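Serine-rich secreted cell wall anchored (LPXTG-motif ) protein (Lactobacillus reuteri ATCC 53608, PDB 5NXK) probably acts as a cell-wall-anchored adhesin, its beta-solenoid domain serving in attachment of the gut bacterium to its host. Local coordinates at residues 203-208 with 237-242; 175-180 with 209-214. All blocks are in the same frame, centred on the assembly; numbering follows the deposited sequence.

How the contacts relate
Both contacts join successive coils of one right-handed beta-solenoid. Their centres lie about 10 Å apart, and both are partly buried. Contact 2 is regular sheet: strands 176-181 and 210-214 are held by a ladder of backbone bonds, with one buried apolar face and one hydrated face. Contact 1 stacks the corner from strand 200-205 into 210-214 on the next one, from 230-235 into 240-244. It has one direct backbone bond, with exposed asparagines and a water outside and Val-205, Ala-239 and Val-241 inside. The two meet directly, since strand 240-244 pairs with strand 210-214. Probable hydrogen bonds run from Ala-240 N to Ala-209 O and from Met-213 N to Lys-242 O.

Contact 1: 203-208 with 237-242; sequences VTVGNN and ENAAVK
Two corners of neighbouring beta-solenoid coils stack here. Segment 203-208 leaves strand 200-205 and turns through Gly-206, Asn-207 and Asn-208. Segment 237-242 makes the equivalent turn one coil on and enters strand 240-244. Asn-208 (phi 58°) and Asn-238 (phi 61°) both adopt the left-handed conformation, so the chain bends alike in both coils.

One direct hydrogen bond joins the two corners. Asn-208 N donates to Glu-237 O at 3.1 Å, nearly straight and in the carbonyl plane. The same oxygen also receives a CA-H...O contact from Asn-207 CA, 3.4 Å away. The bond continues the stacking of the coils through the turn, beyond the end of strand 200-205. Asn-236 reaches Val-205 O with its ND2, which ties the end of that strand to the next coil.

The asparagine side chains form the outer, exposed part. Asn-208 and Asn-238 lie side by side and point the same way, their amide planes turned 32° apart. Each has CG beside its own backbone N and anti to the carbonyl carbon. The amide of Asn-208 meets the side chain of Asn-238 at its base, with ND2 3.3 Å from Asn-238 CB. The other end of the Asn-208 amide, OD1, takes a hydrogen bond from a water, which in turn accepts from Asn-238 ND2.

The inner side is apolar and buried. Val-205 straddles two residues of the next coil, one with each methyl. CG2 meets Val-241 CG2 at 4.2 Å, where the two valines cross obliquely. CG1, anti to the backbone N, lies 3.9 Å from Ala-239 CB. That same methyl of Ala-239 also packs 3.6 Å from Gly-206 O.

Contact 2: 175-180 with 209-214; sequences ANVVLN and ASLTME
Val-177 O is the best-held polar atom here, gripped by two hydrogen bonds. Thr-212 N donates to it at 2.9 Å, nearly along the C=O axis, and a water donates from the side of the sheet that carries Ser-210 and Thr-212. Leu-211 CA adds a CA-H...O contact. The setting is a parallel sheet of the beta-solenoid, in which strands 176-181 and 210-214 belong to successive coils. The axes of the short segments 176-180 and 210-214 approach to 4.8 Å and run 11° from parallel.

The ladder has three more backbone bonds. Ser-210 N donates to Ala-175 O at 2.7 Å, in the carbonyl plane. Val-177 N meets Ser-210 O from above its carbonyl plane, although the N-H itself points almost straight at the oxygen (174°). Leu-179 N closes on Thr-212 O nearly along the C=O axis. Asn-176 thus pairs with Ser-210, Val-177 with Leu-211 and Val-178 with Thr-212.

The outer face, mostly polar, carries Asn-176, Ser-210 and Thr-212, with Val-178 among them. The water on Val-177 O also bonds to Ser-210 OG and Thr-212 OG1, and so spans two hydroxyls of one strand and a carbonyl of the other. At the far end a second water accepts from Glu-214 N. It can donate to Leu-179 O, though acceptors in reach outnumber its protons. Asn-215 ND2 also bonds Leu-179 O.

The opposite face is apolar and buried. Val-177 and Leu-211 lie side by side and point the same way. Leu-211 CD1 touches Val-177 CG1 at 4.0 Å. Met-213 crosses Leu-179 obliquely. Its CG is anti to the carbonyl carbon (chi1 -46°) and chi2 is extended, which brings SD to 3.9 Å from Leu-179 CB and 4.0 Å from Leu-179 CD1.

Contact 1: 203-208 with 237-242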
loop_
_atom_site.group_PDB
_atom_site.type_symbol
_atom_site.label_atom_id
_atom_site.label_comp_id
_atom_site.label_asym_id
_atom_site.label_seq_id
_atom_site.Cartn_x
_atom_site.Cartn_y
_atom_site.Cartn_z
ATOM N N VAL A 203 3.276 7.655 5.880
ATOM C CA VAL A 203 4.258 6.706 5.355
ATOM C C VAL A 203 5.517 6.799 6.192
ATOM O O VAL A 203 6.020 7.902 6.420
ATOM C CB VAL A 203 4.601 6.978 3.888
ATOM C CG1 VAL A 203 5.709 6.014 3.394
ATOM C CG2 VAL A 203 3.339 6.858 3.032
ATOM N N THR A 204 6.009 5.669 6.694
ATOM C CA THR A 204 7.275 5.695 7.434
ATOM C C THR A 204 8.288 4.788 6.757
ATOM O O THR A 204 7.917 3.790 6.143
ATOM C CB THR A 204 7.136 5.235 8.900
ATOM O OG1 THR A 204 6.804 3.835 8.932
ATOM C CG2 THR A 204 6.052 6.023 9.606
ATOM N N VAL A 205 9.556 5.163 6.822
ATOM C CA VAL A 205 10.629 4.290 6.379
ATOM C C VAL A 205 11.531 4.049 7.597
ATOM O O VAL A 205 12.106 4.995 8.144
ATOM C CB VAL A 205 11.424 4.900 5.203
ATOM C CG1 VAL A 205 12.511 3.928 4.729
ATOM C CG2 VAL A 205 10.485 5.258 4.048
ATOM N N GLY A 206 11.636 2.799 8.048
ATOM C CA GLY A 206 12.272 2.517 9.331
ATOM C C GLY A 206 13.795 2.624 9.324
ATOM O O GLY A 206 14.412 2.792 8.260
ATOM N N ASN A 207 14.403 2.545 10.509
ATOM C CA ASN A 207 15.863 2.555 10.622
ATOM C C ASN A 207 16.529 1.586 9.676
ATOM O O ASN A 207 16.126 0.437 9.598
ATOM C CB ASN A 207 16.330 2.205 12.032
ATOM C CG ASN A 207 16.116 3.313 13.011
ATOM O OD1 ASN A 207 15.304 4.211 12.792
ATOM N ND2 ASN A 207 16.894 3.295 14.086
ATOM N N ASN A 208 17.558 2.056 8.972
ATOM C CA ASN A 208 18.363 1.213 8.091
ATOM C C ASN A 208 17.565 0.515 7.009
ATOM O O ASN A 208 18.023 -0.480 6.450
ATOM C CB ASN A 208 19.125 0.165 8.897
ATOM C CG ASN A 208 20.048 0.781 9.919
ATOM O OD1 ASN A 208 19.792 0.714 11.125
ATOM N ND2 ASN A 208 21.137 1.384 9.445
ATOM N N GLU A 237 16.545 7.159 10.944
ATOM C CA GLU A 237 18.007 7.163 10.873
ATOM C C GLU A 237 18.566 6.110 9.937
ATOM O O GLU A 237 18.112 4.963 9.934
ATOM C CB GLU A 237 18.653 6.973 12.245
ATOM C CG GLU A 237 18.369 8.079 13.230
ATOM C CD GLU A 237 19.198 7.944 14.492
ATOM O OE1 GLU A 237 19.830 6.877 14.677
ATOM O OE2 GLU A 237 19.199 8.896 15.303
ATOM N N ASN A 238 19.529 6.536 9.125
ATOM C CA ASN A 238 20.254 5.676 8.190
ATOM C C ASN A 238 19.395 5.009 7.126
ATOM O O ASN A 238 19.868 4.132 6.412
ATOM C CB ASN A 238 21.041 4.612 8.961
ATOM C CG ASN A 238 21.958 5.223 10.017
ATOM O OD1 ASN A 238 22.607 6.239 9.773
ATOM N ND2 ASN A 238 21.999 4.618 11.195
ATOM N N ALA A 239 18.148 5.437 6.985
ATOM C CA ALA A 239 17.338 4.912 5.892
ATOM C C ALA A 239 17.820 5.477 4.550
ATOM O O ALA A 239 18.419 6.552 4.497
ATOM C CB ALA A 239 15.868 5.217 6.111
ATOM N N ALA A 240 17.596 4.710 3.486
ATOM C CA ALA A 240 17.920 5.096 2.118
ATOM C C ALA A 240 16.638 5.156 1.298
ATOM O O ALA A 240 15.908 4.173 1.191
ATOM C CB ALA A 240 18.909 4.107 1.494
ATOM N N VAL A 241 16.352 6.317 0.732
ATOM C CA VAL A 241 15.147 6.512 -0.054
ATOM C C VAL A 241 15.504 7.020 -1.440
ATOM O O VAL A 241 16.257 7.988 -1.575
ATOM C CB VAL A 241 14.189 7.506 0.632
ATOM C CG1 VAL A 241 13.031 7.895 -0.304
ATOM C CG2 VAL A 241 13.660 6.929 1.948
ATOM N N LYS A 242 14.969 6.373 -2.471
ATOM C CA LYS A 242 15.190 6.827 -3.837
ATOM C C LYS A 242 13.866 6.819 -4.557
ATOM O O LYS A 242 13.265 5.757 -4.709
ATOM C CB LYS A 242 16.156 5.916 -4.608
ATOM C CG LYS A 242 17.577 5.812 -4.119
ATOM C CD LYS A 242 18.284 4.753 -4.973
ATOM C CE LYS A 242 19.779 4.970 -5.068
ATOM N NZ LYS A 242 20.476 4.520 -3.839
HETATM O O HOH W 1 20.652 2.621 12.559
#

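Contact 2: 175-180 with 209-214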
loop_
_atom_site.group_PDB
_atom_site.type_symbol
_atom_site.label_atom_id
_atom_site.label_comp_id
_atom_site.label_asym_id
_atom_site.label_seq_id
_atom_site.Cartn_x
_atom_site.Cartn_y
_atom_site.Cartn_z
ATOM N N ALA A 175 14.209 -3.219 6.188
ATOM C CA ALA A 175 13.567 -3.724 4.979
ATOM C C ALA A 175 14.193 -3.142 3.718
ATOM O O ALA A 175 14.800 -2.067 3.748
ATOM C CB ALA A 175 12.076 -3.431 5.003
ATOM N N ASN A 176 14.022 -3.863 2.613
ATOM C CA ASN A 176 14.381 -3.396 1.283
ATOM C C ASN A 176 13.142 -3.517 0.402
ATOM O O ASN A 176 12.774 -4.603 -0.069
ATOM C CB ASN A 176 15.560 -4.177 0.705
ATOM C CG ASN A 176 16.832 -3.986 1.513
ATOM O OD1 ASN A 176 17.326 -4.916 2.152
ATOM N ND2 ASN A 176 17.356 -2.766 1.510
ATOM N N VAL A 177 12.448 -2.397 0.270
ATOM C CA VAL A 177 11.186 -2.368 -0.435
ATOM C C VAL A 177 11.350 -1.642 -1.741
ATOM O O VAL A 177 11.915 -0.541 -1.779
ATOM C CB VAL A 177 10.093 -1.696 0.418
ATOM C CG1 VAL A 177 8.796 -1.562 -0.363
ATOM C CG2 VAL A 177 9.882 -2.482 1.714
ATOM N N VAL A 178 10.836 -2.259 -2.798
ATOM C CA VAL A 178 10.898 -1.723 -4.139
ATOM C C VAL A 178 9.478 -1.674 -4.693
ATOM O O VAL A 178 8.722 -2.618 -4.521
ATOM C CB VAL A 178 11.791 -2.590 -5.058
ATOM C CG1 VAL A 178 11.740 -2.084 -6.486
ATOM C CG2 VAL A 178 13.242 -2.612 -4.547
ATOM N N LEU A 179 9.088 -0.564 -5.305
ATOM C CA LEU A 179 7.806 -0.530 -5.988
ATOM C C LEU A 179 8.037 -0.093 -7.425
ATOM O O LEU A 179 8.537 1.007 -7.681
ATOM C CB LEU A 179 6.823 0.399 -5.276
ATOM C CG LEU A 179 5.357 0.393 -5.726
ATOM C CD1 LEU A 179 4.470 0.924 -4.581
ATOM C CD2 LEU A 179 5.106 1.169 -7.021
ATOM N N ASN A 180 7.650 -0.969 -8.348
ATOM C CA ASN A 180 7.789 -0.748 -9.777
ATOM C C ASN A 180 6.430 -0.440 -10.364
ATOM O O ASN A 180 5.504 -1.216 -10.202
ATOM C CB ASN A 180 8.398 -1.980 -10.446
ATOM C CG ASN A 180 9.762 -2.330 -9.878
ATOM O OD1 ASN A 180 10.647 -1.475 -9.800
ATOM N ND2 ASN A 180 9.928 -3.578 -9.443
ATOM N N ALA A 209 16.381 1.034 6.703
ATOM C CA ALA A 209 15.571 0.444 5.636
ATOM C C ALA A 209 15.821 1.159 4.323
ATOM O O ALA A 209 16.373 2.256 4.303
ATOM C CB ALA A 209 14.103 0.500 5.984
ATOM N N SER A 210 15.392 0.549 3.227
ATOM C CA SER A 210 15.464 1.210 1.942
ATOM C C SER A 210 14.092 1.162 1.264
ATOM O O SER A 210 13.350 0.170 1.357
ATOM C CB SER A 210 16.570 0.600 1.059
ATOM O OG SER A 210 16.095 -0.463 0.243
ATOM N N LEU A 211 13.749 2.271 0.627
ATOM C CA LEU A 211 12.531 2.378 -0.154
ATOM C C LEU A 211 12.910 2.921 -1.512
ATOM O O LEU A 211 13.483 4.002 -1.609
ATOM C CB LEU A 211 11.511 3.290 0.526
ATOM C CG LEU A 211 10.289 3.615 -0.347
ATOM C CD1 LEU A 211 9.535 2.334 -0.692
ATOM C CD2 LEU A 211 9.351 4.596 0.349
ATOM N N THR A 212 12.614 2.158 -2.557
ATOM C CA THR A 212 12.938 2.566 -3.910
ATOM C C THR A 212 11.677 2.568 -4.779
ATOM O O THR A 212 11.016 1.539 -4.941
ATOM C CB THR A 212 14.000 1.637 -4.532
ATOM O OG1 THR A 212 15.168 1.617 -3.698
ATOM C CG2 THR A 212 14.383 2.112 -5.913
ATOM N N MET A 213 11.343 3.736 -5.313
ATOM C CA MET A 213 10.204 3.907 -6.207
ATOM C C MET A 213 10.619 4.806 -7.363
ATOM O O MET A 213 10.261 5.985 -7.431
ATOM C CB MET A 213 8.973 4.450 -5.459
ATOM C CG MET A 213 8.702 3.744 -4.139
ATOM S SD MET A 213 6.991 3.906 -3.525
ATOM C CE MET A 213 7.013 5.633 -3.114
ATOM N N GLU A 214 11.400 4.225 -8.266
ATOM C CA GLU A 214 11.973 4.962 -9.382
ATOM C C GLU A 214 11.069 4.783 -10.590
ATOM O O GLU A 214 11.299 3.918 -11.424
ATOM C CB GLU A 214 13.387 4.461 -9.661
ATOM C CG GLU A 214 14.360 4.872 -8.560
ATOM C CD GLU A 214 15.768 4.349 -8.784
ATOM O OE1 GLU A 214 15.929 3.129 -9.025
ATOM O OE2 GLU A 214 16.713 5.154 -8.689
HETATM O O HOH W 2 14.739 -0.478 -1.823
HETATM O O HOH W 3 11.454 1.401 -8.318
#